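Local structure of RNA silencing suppressor p19 (Tomato bushy stunt virus, 4J39) at residues 6-11 and 65-70; 35-40 and 52-57; 41-46 and 86-91. The protein binds double-stranded RNA as a homodimer and probably suppresses host RNA silencing by selecting siRNAs according to the length of their duplex. One frame throughout, in Å; residues are numbered along the deposited sequence. Where two conformers were deposited one is given.

Interaction 1 of 3, residues 6-11 and 65-70; sequences SPFKLP and LGSWTG. With SO4 (sulfate ion), chain C; SO4 (sulfate ion), chain E.
Ser67 O receives two neighbouring residues of segment 6-11. Lys9 N donates to it over 2.7 Å in a nearly straight bond, coming in above the carbonyl plane. Phe8 CA adds a CA-H...O contact, 3.2 Å from Ser67 O. The same oxygen lies at the edge of the Phe8 ring, close to its plane, with Ser67 O 3.6 Å from Phe8 CD2. Phe8 CG stands anti to its carbonyl carbon (chi1 -62°), and the ring beyond it brings CE2 to within 3.8 Å of Trp68 CD1. The two ring planes are 76° apart and meet obliquely.

Further along, Leu10 CD1 rests on Ser67 CB at 4.0 Å, while Ser67 OG turns to Glu39 of strand 36-43. The Lys9 chain, bent at chi3 (63°), crosses the Thr69 side chain at about a right angle, with Lys9 CD 3.9 Å from Thr69 CG2. Two waters accept from Lys9 NZ: one also bonds Thr69 OG1, the other donates to Gly66 O. At the margins, Ser6 OG closes an ST turn by accepting from Phe8 N and donates to one sulfate; a second sulfate accepts from Gly70 N at the start of helix 70-78. Both ions probably come from the crystallisation liquor.

The contact thus lays the N-terminal loop against the connection between helices 58-65 and 70-78. The inner part sets Phe8 and Trp68 around one direct backbone bond, whereas the ammonium group on the outer side makes its polar links across to segment 65-70 through water.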
loop_
_atom_site.group_PDB
_atom_site.type_symbol
_atom_site.label_atom_id
_atom_site.label_comp_id
_atom_site.label_asym_id
_atom_site.label_seq_id
_atom_site.Cartn_x
_atom_site.Cartn_y
_atom_site.Cartn_z
ATOM N N SER A 6 -15.547 15.666 6.391
ATOM C CA SER A 6 -14.290 15.089 5.934
ATOM C C SER A 6 -13.775 14.045 6.914
ATOM O O SER A 6 -13.896 14.269 8.094
ATOM C CB SER A 6 -13.267 16.218 5.975
ATOM O OG SER A 6 -12.046 15.805 5.389
ATOM N N PRO A 7 -13.004 13.036 6.451
ATOM C CA PRO A 7 -12.241 12.184 7.399
ATOM C C PRO A 7 -11.038 12.856 8.012
ATOM O O PRO A 7 -10.439 12.301 8.995
ATOM C CB PRO A 7 -11.857 10.987 6.522
ATOM C CG PRO A 7 -11.698 11.571 5.270
ATOM C CD PRO A 7 -12.690 12.631 5.063
ATOM N N PHE A 8 -10.659 14.018 7.487
ATOM C CA PHE A 8 -9.450 14.730 7.906
ATOM C C PHE A 8 -9.708 15.680 9.081
ATOM O O PHE A 8 -10.793 16.328 9.176
ATOM C CB PHE A 8 -8.752 15.409 6.748
ATOM C CG PHE A 8 -8.272 14.467 5.721
ATOM C CD1 PHE A 8 -8.913 14.395 4.485
ATOM C CD2 PHE A 8 -7.183 13.645 5.893
ATOM C CE1 PHE A 8 -8.503 13.549 3.538
ATOM C CE2 PHE A 8 -6.812 12.739 5.016
ATOM C CZ PHE A 8 -7.425 12.713 3.731
ATOM N N LYS A 9 -8.741 15.780 9.982
ATOM C CA LYS A 9 -8.752 16.632 11.171
ATOM C C LYS A 9 -7.856 17.884 11.115
ATOM O O LYS A 9 -7.807 18.742 11.991
ATOM C CB LYS A 9 -8.353 15.770 12.368
ATOM C CG LYS A 9 -9.084 14.463 12.533
ATOM C CD LYS A 9 -8.727 13.746 13.804
ATOM C CE LYS A 9 -9.074 14.470 15.146
ATOM N NZ LYS A 9 -8.524 13.659 16.298
ATOM N N LEU A 10 -7.136 18.059 10.007
ATOM C CA LEU A 10 -6.314 19.191 9.796
ATOM C C LEU A 10 -6.642 19.736 8.382
ATOM O O LEU A 10 -6.992 18.983 7.503
ATOM C CB LEU A 10 -4.846 18.748 9.774
ATOM C CG LEU A 10 -4.145 18.225 11.028
ATOM C CD1 LEU A 10 -2.725 17.845 10.719
ATOM C CD2 LEU A 10 -4.277 19.223 12.246
ATOM N N PRO A 11 -6.504 21.053 8.216
ATOM C CA PRO A 11 -6.829 21.654 6.908
ATOM C C PRO A 11 -5.869 21.312 5.789
ATOM O O PRO A 11 -4.721 20.931 6.110
ATOM C CB PRO A 11 -6.651 23.130 7.144
ATOM C CG PRO A 11 -6.276 23.291 8.506
ATOM C CD PRO A 11 -6.170 22.054 9.222
ATOM N N LEU A 65 0.665 12.603 11.406
ATOM C CA LEU A 65 0.022 11.398 11.782
ATOM C C LEU A 65 -1.316 11.737 12.449
ATOM O O LEU A 65 -2.200 10.882 12.516
ATOM C CB LEU A 65 0.986 10.682 12.682
ATOM C CG LEU A 65 1.833 9.554 12.191
ATOM C CD1 LEU A 65 1.581 8.838 10.844
ATOM C CD2 LEU A 65 3.148 9.223 12.938
ATOM N N GLY A 66 -1.475 12.985 12.935
ATOM C CA GLY A 66 -2.766 13.406 13.573
ATOM C C GLY A 66 -3.800 13.797 12.529
ATOM O O GLY A 66 -4.887 14.212 12.886
ATOM N N SER A 67 -3.506 13.653 11.232
ATOM C CA SER A 67 -4.459 14.263 10.193
ATOM C C SER A 67 -5.740 13.455 10.033
ATOM O O SER A 67 -6.781 13.967 9.506
ATOM C CB SER A 67 -3.729 14.450 8.864
ATOM O OG SER A 67 -3.529 13.238 8.307
ATOM N N TRP A 68 -5.755 12.222 10.483
ATOM C CA TRP A 68 -6.900 11.359 10.547
ATOM C C TRP A 68 -6.736 10.258 11.531
ATOM O O TRP A 68 -5.620 9.859 11.832
ATOM C CB TRP A 68 -7.312 10.821 9.125
ATOM C CG TRP A 68 -6.258 9.961 8.470
ATOM C CD1 TRP A 68 -5.294 10.384 7.609
ATOM C CD2 TRP A 68 -6.055 8.591 8.696
ATOM N NE1 TRP A 68 -4.505 9.298 7.246
ATOM C CE2 TRP A 68 -4.918 8.185 7.915
ATOM C CE3 TRP A 68 -6.726 7.622 9.409
ATOM C CZ2 TRP A 68 -4.470 6.832 7.912
ATOM C CZ3 TRP A 68 -6.311 6.335 9.416
ATOM C CH2 TRP A 68 -5.187 5.940 8.658
ATOM N N THR A 69 -7.857 9.721 12.040
ATOM C CA THR A 69 -7.854 8.609 12.975
ATOM C C THR A 69 -8.849 7.562 12.500
ATOM O O THR A 69 -9.737 7.834 11.581
ATOM C CB THR A 69 -8.205 9.125 14.380
ATOM O OG1 THR A 69 -9.577 9.562 14.272
ATOM C CG2 THR A 69 -7.334 10.236 14.913
ATOM N N GLY A 70 -8.861 6.395 13.069
ATOM C CA GLY A 70 -9.865 5.363 12.757
ATOM C C GLY A 70 -11.287 5.943 12.998
ATOM O O GLY A 70 -12.226 5.735 12.139
HETATM S S SO4 C . -12.599 18.329 2.765
HETATM O O1 SO4 C . -11.765 17.095 3.066
HETATM O O2 SO4 C . -14.028 17.905 2.698
HETATM O O3 SO4 C . -12.194 18.864 1.521
HETATM O O4 SO4 C . -12.376 19.212 3.830
HETATM S S SO4 E . -5.759 4.651 13.871
HETATM O O1 SO4 E . -5.177 4.094 15.099
HETATM O O2 SO4 E . -6.299 3.479 13.078
HETATM O O3 SO4 E . -6.661 5.716 14.347
HETATM O O4 SO4 E . -4.809 5.409 13.071
HETATM O O HOH W 1 -10.444 11.403 16.360
HETATM O O HOH W 2 -5.535 13.529 15.436
#

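Interaction 2 of 3, residues 35-40 and 52-57; sequences LGFKES and LRYDRT. With nucleotides of chain B.
Phe37 and Leu52 form a hydrogen-bonded antiparallel pair, and their side chains lie side by side, pointing the same way. Leu52 N donates to Phe37 O over 2.9 Å, and Phe37 N returns a bond to Leu52 O. Next to them the backbones draw close: the CA atoms of Gly36 and Arg53 are 4.1 Å apart, and Gly36 CA makes a CA-H...O contact of 3.1 Å with Leu52 O. A last backbone bond runs from Tyr54 N to Leu35 O.

The tight part is on the face that carries Phe37 and Leu52. Phe37 CG sits between its backbone N and carbonyl carbon (chi1 68°), and the ring beyond it places CZ 3.9 Å from Leu52 CD1. Tyr54 CB comes to the edge of that ring, near its plane, 3.8 Å from Phe37 CD2. Leu52 CD1 also packs on a carboxylate oxygen, 3.2 Å from Glu39 OE1; this carboxylate is held by Tyr90 OH and Ser67 OG, with a salt bridge to Lys119. Helix 58-65 adds to this layer through Val64, which touches both Phe37 and Tyr54.

The other side is looser and partly exposed. Arg53 bends at chi2 (-55°) to run beside Leu35, whose CD1 lies over one face of the guanidinium, towards its rim, 4.1 Å from Arg53 NH2; Glu19 pairs with this charge and Glu13 O takes Arg53 NE. Lys38 reaches towards the phosphate of C1 of chain B, a contact that is doubtful because it rests on one of two conformers. Here is the open end of a beta hairpin, strands 36-43 and 46-53, at one margin of the four-stranded antiparallel sheet of the p19 core.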
loop_
_atom_site.group_PDB
_atom_site.type_symbol
_atom_site.label_atom_id
_atom_site.label_comp_id
_atom_site.label_asym_id
_atom_site.label_seq_id
_atom_site.Cartn_x
_atom_site.Cartn_y
_atom_site.Cartn_z
ATOM N N LEU A 35 7.966 19.795 -0.274
ATOM C CA LEU A 35 7.295 20.546 0.826
ATOM C C LEU A 35 6.542 19.631 1.761
ATOM O O LEU A 35 6.446 19.879 2.940
ATOM C CB LEU A 35 6.395 21.656 0.251
ATOM C CG LEU A 35 7.128 22.821 -0.389
ATOM C CD1 LEU A 35 6.062 23.584 -1.194
ATOM C CD2 LEU A 35 7.912 23.768 0.629
ATOM N N GLY A 36 6.014 18.547 1.227
ATOM C CA GLY A 36 5.251 17.585 2.012
ATOM C C GLY A 36 4.801 16.382 1.254
ATOM O O GLY A 36 5.455 15.967 0.246
ATOM N N PHE A 37 3.606 15.873 1.580
ATOM C CA PHE A 37 3.163 14.610 1.008
ATOM C C PHE A 37 1.656 14.805 0.681
ATOM O O PHE A 37 1.029 15.739 1.236
ATOM C CB PHE A 37 3.407 13.435 1.942
ATOM C CG PHE A 37 2.553 13.451 3.183
ATOM C CD1 PHE A 37 1.341 12.781 3.229
ATOM C CD2 PHE A 37 3.003 14.125 4.379
ATOM C CE1 PHE A 37 0.533 12.730 4.352
ATOM C CE2 PHE A 37 2.194 14.102 5.471
ATOM C CZ PHE A 37 0.948 13.402 5.462
ATOM N N LYS A 38 1.154 13.950 -0.196
ATOM C CA LYS A 38 -0.263 13.943 -0.434
ATOM C C LYS A 38 -0.911 12.676 0.067
ATOM O O LYS A 38 -0.390 11.545 -0.105
ATOM C CB LYS A 38 -0.476 14.087 -1.963
ATOM C CG LYS A 38 -0.122 15.348 -2.758
ATOM C CD LYS A 38 -0.372 15.234 -4.300
ATOM C CE LYS A 38 0.826 14.766 -5.082
ATOM N NZ LYS A 38 1.881 15.824 -5.095
ATOM N N GLU A 39 -2.200 12.739 0.561
ATOM C CA GLU A 39 -2.853 11.574 0.967
ATOM C C GLU A 39 -4.338 11.805 0.621
ATOM O O GLU A 39 -4.706 12.981 0.419
ATOM C CB GLU A 39 -2.766 11.276 2.531
ATOM C CG GLU A 39 -3.260 12.406 3.476
ATOM C CD GLU A 39 -3.088 12.156 4.991
ATOM O OE1 GLU A 39 -3.302 13.159 5.665
ATOM O OE2 GLU A 39 -2.772 11.000 5.332
ATOM N N SER A 40 -5.038 10.737 0.527
ATOM C CA SER A 40 -6.479 10.748 0.204
ATOM C C SER A 40 -7.254 9.582 0.748
ATOM O O SER A 40 -6.738 8.491 0.970
ATOM C CB SER A 40 -6.597 10.859 -1.328
ATOM O OG SER A 40 -6.214 9.668 -1.882
ATOM N N LEU A 52 -0.021 17.908 2.937
ATOM C CA LEU A 52 0.357 18.309 4.311
ATOM C C LEU A 52 1.909 18.500 4.296
ATOM O O LEU A 52 2.616 17.649 3.731
ATOM C CB LEU A 52 -0.024 17.276 5.291
ATOM C CG LEU A 52 -1.562 17.164 5.595
ATOM C CD1 LEU A 52 -1.829 15.908 6.419
ATOM C CD2 LEU A 52 -2.131 18.469 6.088
ATOM N N ARG A 53 2.343 19.562 4.979
ATOM C CA ARG A 53 3.803 19.908 5.064
ATOM C C ARG A 53 4.422 18.924 5.950
ATOM O O ARG A 53 3.905 18.593 7.022
ATOM C CB ARG A 53 4.014 21.351 5.545
ATOM C CG ARG A 53 3.198 22.356 4.761
ATOM C CD ARG A 53 3.532 22.181 3.283
ATOM N NE ARG A 53 2.681 23.065 2.428
ATOM C CZ ARG A 53 3.010 24.278 2.092
ATOM N NH1 ARG A 53 2.217 25.047 1.361
ATOM N NH2 ARG A 53 4.284 24.714 2.374
ATOM N N TYR A 54 5.655 18.549 5.618
ATOM C CA TYR A 54 6.288 17.485 6.319
ATOM C C TYR A 54 7.789 17.665 6.144
ATOM O O TYR A 54 8.270 17.738 5.024
ATOM C CB TYR A 54 5.876 16.060 5.936
ATOM C CG TYR A 54 6.678 14.971 6.651
ATOM C CD1 TYR A 54 6.639 14.814 8.051
ATOM C CD2 TYR A 54 7.443 14.043 5.899
ATOM C CE1 TYR A 54 7.360 13.847 8.659
ATOM C CE2 TYR A 54 8.135 13.026 6.519
ATOM C CZ TYR A 54 8.139 12.956 7.913
ATOM O OH TYR A 54 8.907 11.919 8.464
ATOM N N ASP A 55 8.525 17.728 7.247
ATOM C CA ASP A 55 9.968 18.118 7.134
ATOM C C ASP A 55 10.893 17.065 7.727
ATOM O O ASP A 55 12.100 17.363 7.968
ATOM C CB ASP A 55 10.269 19.475 7.781
ATOM C CG ASP A 55 10.156 19.445 9.316
ATOM O OD1 ASP A 55 9.930 18.374 9.964
ATOM O OD2 ASP A 55 10.403 20.558 9.892
ATOM N N ARG A 56 10.332 15.892 8.026
ATOM C CA ARG A 56 11.033 14.712 8.439
ATOM C C ARG A 56 11.615 14.794 9.800
ATOM O O ARG A 56 12.534 14.087 10.066
ATOM C CB ARG A 56 12.185 14.387 7.459
ATOM C CG ARG A 56 11.824 14.126 6.033
ATOM C CD ARG A 56 13.010 13.296 5.522
ATOM N NE ARG A 56 13.121 13.333 4.071
ATOM C CZ ARG A 56 14.105 12.749 3.360
ATOM N NH1 ARG A 56 15.103 12.085 3.956
ATOM N NH2 ARG A 56 14.085 12.840 2.027
ATOM N N THR A 57 11.095 15.678 10.638
ATOM C CA THR A 57 11.423 15.723 12.053
ATOM C C THR A 57 10.417 14.916 12.817
ATOM O O THR A 57 9.242 14.611 12.310
ATOM C CB THR A 57 11.428 17.171 12.562
ATOM O OG1 THR A 57 10.039 17.716 12.487
ATOM C CG2 THR A 57 12.434 18.051 11.789
ATOM O OP3 C B 1 4.145 16.887 -5.247
ATOM P P C B 1 4.950 18.091 -4.917
ATOM O OP1 C B 1 5.551 17.890 -3.574
ATOM O OP2 C B 1 5.840 18.475 -6.093
ATOM O "O5'" C B 1 3.865 19.234 -4.657
ATOM C "C5'" C B 1 2.808 19.414 -5.629
ATOM C "C4'" C B 1 1.891 20.597 -5.343
ATOM O "O4'" C B 1 2.494 21.872 -5.708
ATOM C "C3'" C B 1 0.634 20.523 -6.145
ATOM O "O3'" C B 1 -0.283 19.614 -5.541
ATOM C "C2'" C B 1 0.201 22.003 -6.167
ATOM O "O2'" C B 1 -0.337 22.512 -4.935
ATOM C "C1'" C B 1 1.545 22.635 -6.453
ATOM N N1 C B 1 1.980 22.642 -7.945
ATOM C C2 C B 1 1.408 23.548 -8.822
ATOM O O2 C B 1 0.563 24.313 -8.388
ATOM N N3 C B 1 1.815 23.587 -10.154
ATOM C C4 C B 1 2.746 22.720 -10.576
ATOM N N4 C B 1 3.134 22.778 -11.876
ATOM C C5 C B 1 3.346 21.771 -9.692
ATOM C C6 C B 1 2.919 21.769 -8.397
#

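Interaction 3 of 3, residues 41-46 and 86-91; sequences WGFGKV and IGCTYS. With nucleotides of chain B; nucleotides of chain D.
In the middle of the p19 sheet, strands 36-43 and 87-94 run antiparallel, pairing Trp41 with Tyr90, Gly42 with Thr89 and Phe43 with Cys88. The axes of the short segments 41-43 and 87-91 approach to 4.7 Å at 174°. Gly42 and Thr89 exchange two backbone hydrogen bonds, Gly42 N to Thr89 O being 2.8 Å, and Gly44 N donates to Gly87 O where the strand enters the type II' turn from Phe43 to Val46. A water donates to both Gly44 O and Gly87 O.

Trp41, Phe43, Cys88 and Tyr90 share the face turned to helices 70-78 and 108-124. Tyr90 CB stands squarely over the six-membered ring of Trp41, 3.6 Å from its centroid and 7° off the normal, a CH-pi contact. Tyr90 CG is anti to the backbone N (chi1 173°), and the phenol ring crosses the indole obliquely, with Tyr90 CD1 above the same plane and 3.5 Å from Trp41 NE1. Cys88 SG instead meets the Phe43 ring at its edge, in plane, 4.0 Å from Phe43 CD2.

The opposite face serves the RNA. Gly87 CA lies 3.4 Å from O4' of G13 of chain B, and Thr89 packs on a sugar. From the turn, the Lys45 chain extends to A8 of chain D, where CE is 3.4 Å from O2' and NZ makes a weak hydrogen bond to O3'.

One pair of strands therefore divides its chemistry: aromatic rings and a sulfur are buried on the helix side, while the RNA side offers glycine backbone, a threonine and a lysine to riboses. The contacts described are to sugars, consistent with a protein that selects duplexes by length.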
loop_
_atom_site.group_PDB
_atom_site.type_symbol
_atom_site.label_atom_id
_atom_site.label_comp_id
_atom_site.label_asym_id
_atom_site.label_seq_id
_atom_site.Cartn_x
_atom_site.Cartn_y
_atom_site.Cartn_z
ATOM N N TRP A 41 -8.551 9.799 1.036
ATOM C CA TRP A 41 -9.463 8.807 1.431
ATOM C C TRP A 41 -10.700 8.864 0.496
ATOM O O TRP A 41 -11.191 9.966 0.238
ATOM C CB TRP A 41 -9.984 9.001 2.783
ATOM C CG TRP A 41 -9.157 8.389 3.989
ATOM C CD1 TRP A 41 -8.344 9.042 4.833
ATOM C CD2 TRP A 41 -9.153 7.037 4.358
ATOM N NE1 TRP A 41 -7.843 8.171 5.724
ATOM C CE2 TRP A 41 -8.269 6.910 5.448
ATOM C CE3 TRP A 41 -9.739 5.903 3.851
ATOM C CZ2 TRP A 41 -8.052 5.718 6.008
ATOM C CZ3 TRP A 41 -9.465 4.679 4.400
ATOM C CH2 TRP A 41 -8.623 4.625 5.517
ATOM N N GLY A 42 -11.013 7.708 -0.044
ATOM C CA GLY A 42 -12.137 7.503 -0.969
ATOM C C GLY A 42 -13.111 6.519 -0.380
ATOM O O GLY A 42 -12.740 5.431 0.093
ATOM N N PHE A 43 -14.427 6.884 -0.458
ATOM C CA PHE A 43 -15.547 6.068 -0.036
ATOM C C PHE A 43 -16.607 6.032 -1.124
ATOM O O PHE A 43 -17.207 7.070 -1.422
ATOM C CB PHE A 43 -16.179 6.519 1.271
ATOM C CG PHE A 43 -15.177 6.953 2.340
ATOM C CD1 PHE A 43 -15.069 8.269 2.707
ATOM C CD2 PHE A 43 -14.367 6.007 2.945
ATOM C CE1 PHE A 43 -14.086 8.706 3.648
ATOM C CE2 PHE A 43 -13.400 6.404 3.920
ATOM C CZ PHE A 43 -13.291 7.722 4.290
ATOM N N GLY A 44 -16.740 4.891 -1.759
ATOM C CA GLY A 44 -17.486 4.806 -3.044
ATOM C C GLY A 44 -16.963 5.819 -4.032
ATOM O O GLY A 44 -15.746 5.802 -4.367
ATOM N N LYS A 45 -17.826 6.763 -4.454
ATOM C CA LYS A 45 -17.446 7.757 -5.459
ATOM C C LYS A 45 -16.763 9.024 -4.896
ATOM O O LYS A 45 -16.243 9.855 -5.674
ATOM C CB LYS A 45 -18.709 8.211 -6.328
ATOM C CG LYS A 45 -19.434 7.119 -6.967
ATOM C CD LYS A 45 -20.272 7.737 -8.173
ATOM C CE LYS A 45 -21.061 6.708 -9.012
ATOM N NZ LYS A 45 -21.401 7.379 -10.418
ATOM N N VAL A 46 -16.766 9.211 -3.582
ATOM C CA VAL A 46 -16.463 10.486 -3.018
ATOM C C VAL A 46 -14.997 10.387 -2.529
ATOM O O VAL A 46 -14.674 9.366 -1.907
ATOM C CB VAL A 46 -17.370 10.759 -1.842
ATOM C CG1 VAL A 46 -17.098 12.153 -1.216
ATOM C CG2 VAL A 46 -18.890 10.681 -2.307
ATOM N N ILE A 86 -19.492 -0.838 -0.018
ATOM C CA ILE A 86 -18.869 0.037 -1.015
ATOM C C ILE A 86 -17.328 -0.090 -0.915
ATOM O O ILE A 86 -16.827 -0.564 0.101
ATOM C CB ILE A 86 -19.237 1.515 -0.719
ATOM C CG1 ILE A 86 -18.790 2.003 0.680
ATOM C CG2 ILE A 86 -20.776 1.687 -0.895
ATOM C CD1 ILE A 86 -19.191 3.476 1.003
ATOM N N GLY A 87 -16.639 0.411 -1.931
ATOM C CA GLY A 87 -15.182 0.344 -1.954
ATOM C C GLY A 87 -14.592 1.491 -1.175
ATOM O O GLY A 87 -14.961 2.653 -1.335
ATOM N N CYS A 88 -13.570 1.197 -0.400
ATOM C CA CYS A 88 -12.883 2.224 0.378
ATOM C C CYS A 88 -11.385 2.164 0.170
ATOM O O CYS A 88 -10.884 1.060 -0.014
ATOM C CB CYS A 88 -13.033 2.012 1.868
ATOM S SG CYS A 88 -14.795 2.060 2.463
ATOM N N THR A 89 -10.762 3.325 0.037
ATOM C CA THR A 89 -9.362 3.410 -0.352
ATOM C C THR A 89 -8.610 4.527 0.305
ATOM O O THR A 89 -9.053 5.704 0.335
ATOM C CB THR A 89 -9.175 3.581 -1.904
ATOM O OG1 THR A 89 -9.777 2.524 -2.601
ATOM C CG2 THR A 89 -7.768 3.486 -2.308
ATOM N N TYR A 90 -7.411 4.198 0.860
ATOM C CA TYR A 90 -6.532 5.238 1.352
ATOM C C TYR A 90 -5.288 5.254 0.441
ATOM O O TYR A 90 -4.814 4.152 0.059
ATOM C CB TYR A 90 -6.076 4.921 2.824
ATOM C CG TYR A 90 -5.046 5.894 3.275
ATOM C CD1 TYR A 90 -5.306 7.246 3.549
ATOM C CD2 TYR A 90 -3.695 5.504 3.361
ATOM C CE1 TYR A 90 -4.394 8.126 4.003
ATOM C CE2 TYR A 90 -2.698 6.381 3.736
ATOM C CZ TYR A 90 -2.983 7.706 4.051
ATOM O OH TYR A 90 -2.083 8.607 4.470
ATOM N N SER A 91 -4.829 6.396 0.031
ATOM C CA SER A 91 -3.576 6.539 -0.709
ATOM C C SER A 91 -2.692 7.561 -0.127
ATOM O O SER A 91 -3.140 8.589 0.360
ATOM C CB SER A 91 -3.917 6.968 -2.080
ATOM O OG SER A 91 -2.980 6.432 -3.024
ATOM P P G B 13 -12.733 -5.768 -3.166
ATOM O OP1 G B 13 -12.854 -6.392 -1.800
ATOM O OP2 G B 13 -12.466 -6.602 -4.353
ATOM O "O5'" G B 13 -14.091 -4.956 -3.424
ATOM C "C5'" G B 13 -14.601 -4.107 -2.423
ATOM C "C4'" G B 13 -15.804 -3.349 -2.933
ATOM O "O4'" G B 13 -15.346 -2.448 -3.943
ATOM C "C3'" G B 13 -16.901 -4.152 -3.665
ATOM O "O3'" G B 13 -17.755 -4.762 -2.690
ATOM C "C2'" G B 13 -17.598 -3.062 -4.446
ATOM O "O2'" G B 13 -18.371 -2.212 -3.655
ATOM C "C1'" G B 13 -16.368 -2.315 -4.930
ATOM N N9 G B 13 -15.815 -2.764 -6.187
ATOM C C8 G B 13 -14.738 -3.555 -6.415
ATOM N N7 G B 13 -14.469 -3.748 -7.698
ATOM C C5 G B 13 -15.510 -3.084 -8.337
ATOM C C6 G B 13 -15.848 -2.963 -9.750
ATOM O O6 G B 13 -15.243 -3.395 -10.727
ATOM N N1 G B 13 -17.032 -2.201 -10.003
ATOM C C2 G B 13 -17.831 -1.665 -9.033
ATOM N N2 G B 13 -18.943 -1.005 -9.465
ATOM N N3 G B 13 -17.559 -1.783 -7.705
ATOM C C4 G B 13 -16.351 -2.483 -7.436
ATOM P P A D 8 -20.021 3.544 -16.022
ATOM O OP1 A D 8 -20.744 4.770 -16.402
ATOM O OP2 A D 8 -18.898 3.261 -16.929
ATOM O "O5'" A D 8 -19.513 3.715 -14.479
ATOM C "C5'" A D 8 -20.461 3.898 -13.422
ATOM C "C4'" A D 8 -19.888 3.812 -12.040
ATOM O "O4'" A D 8 -19.646 2.443 -11.620
ATOM C "C3'" A D 8 -18.538 4.501 -11.895
ATOM O "O3'" A D 8 -18.751 5.907 -11.885
ATOM C "C2'" A D 8 -18.061 3.892 -10.584
ATOM O "O2'" A D 8 -18.758 4.288 -9.413
ATOM C "C1'" A D 8 -18.422 2.445 -10.876
ATOM N N9 A D 8 -17.313 1.723 -11.541
ATOM C C8 A D 8 -17.081 1.488 -12.873
ATOM N N7 A D 8 -15.979 0.818 -13.102
ATOM C C5 A D 8 -15.439 0.538 -11.848
ATOM C C6 A D 8 -14.272 -0.177 -11.413
ATOM N N6 A D 8 -13.320 -0.773 -12.212
ATOM N N1 A D 8 -14.044 -0.189 -10.064
ATOM C C2 A D 8 -14.944 0.418 -9.273
ATOM N N3 A D 8 -16.034 1.115 -9.574
ATOM C C4 A D 8 -16.248 1.135 -10.886
HETATM O O HOH W 3 -13.458 4.630 -3.041
#

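How the interactions relate
Strand 36-43 runs through the set: its first part pairs in interaction 2 and its end in interaction 3, and the centres of these two contacts lie about 21 Å apart on opposite sides of the chain's centre. Glu39 ties all three together, with OE1 2.7 Å from Ser67 OG of interaction 1 and OE2 2.6 Å from Tyr90 OH of interaction 3. Trp68 of interaction 1 packs edge-to-face with Trp41, its CD2 3.5 Å from Trp41 NE1, and also meets the Tyr90 ring. Interaction 1 thus backs the sheet on its helix side, its nearest atom about 10 Å from the RNA, which segments of interactions 2 and 3 reach directly.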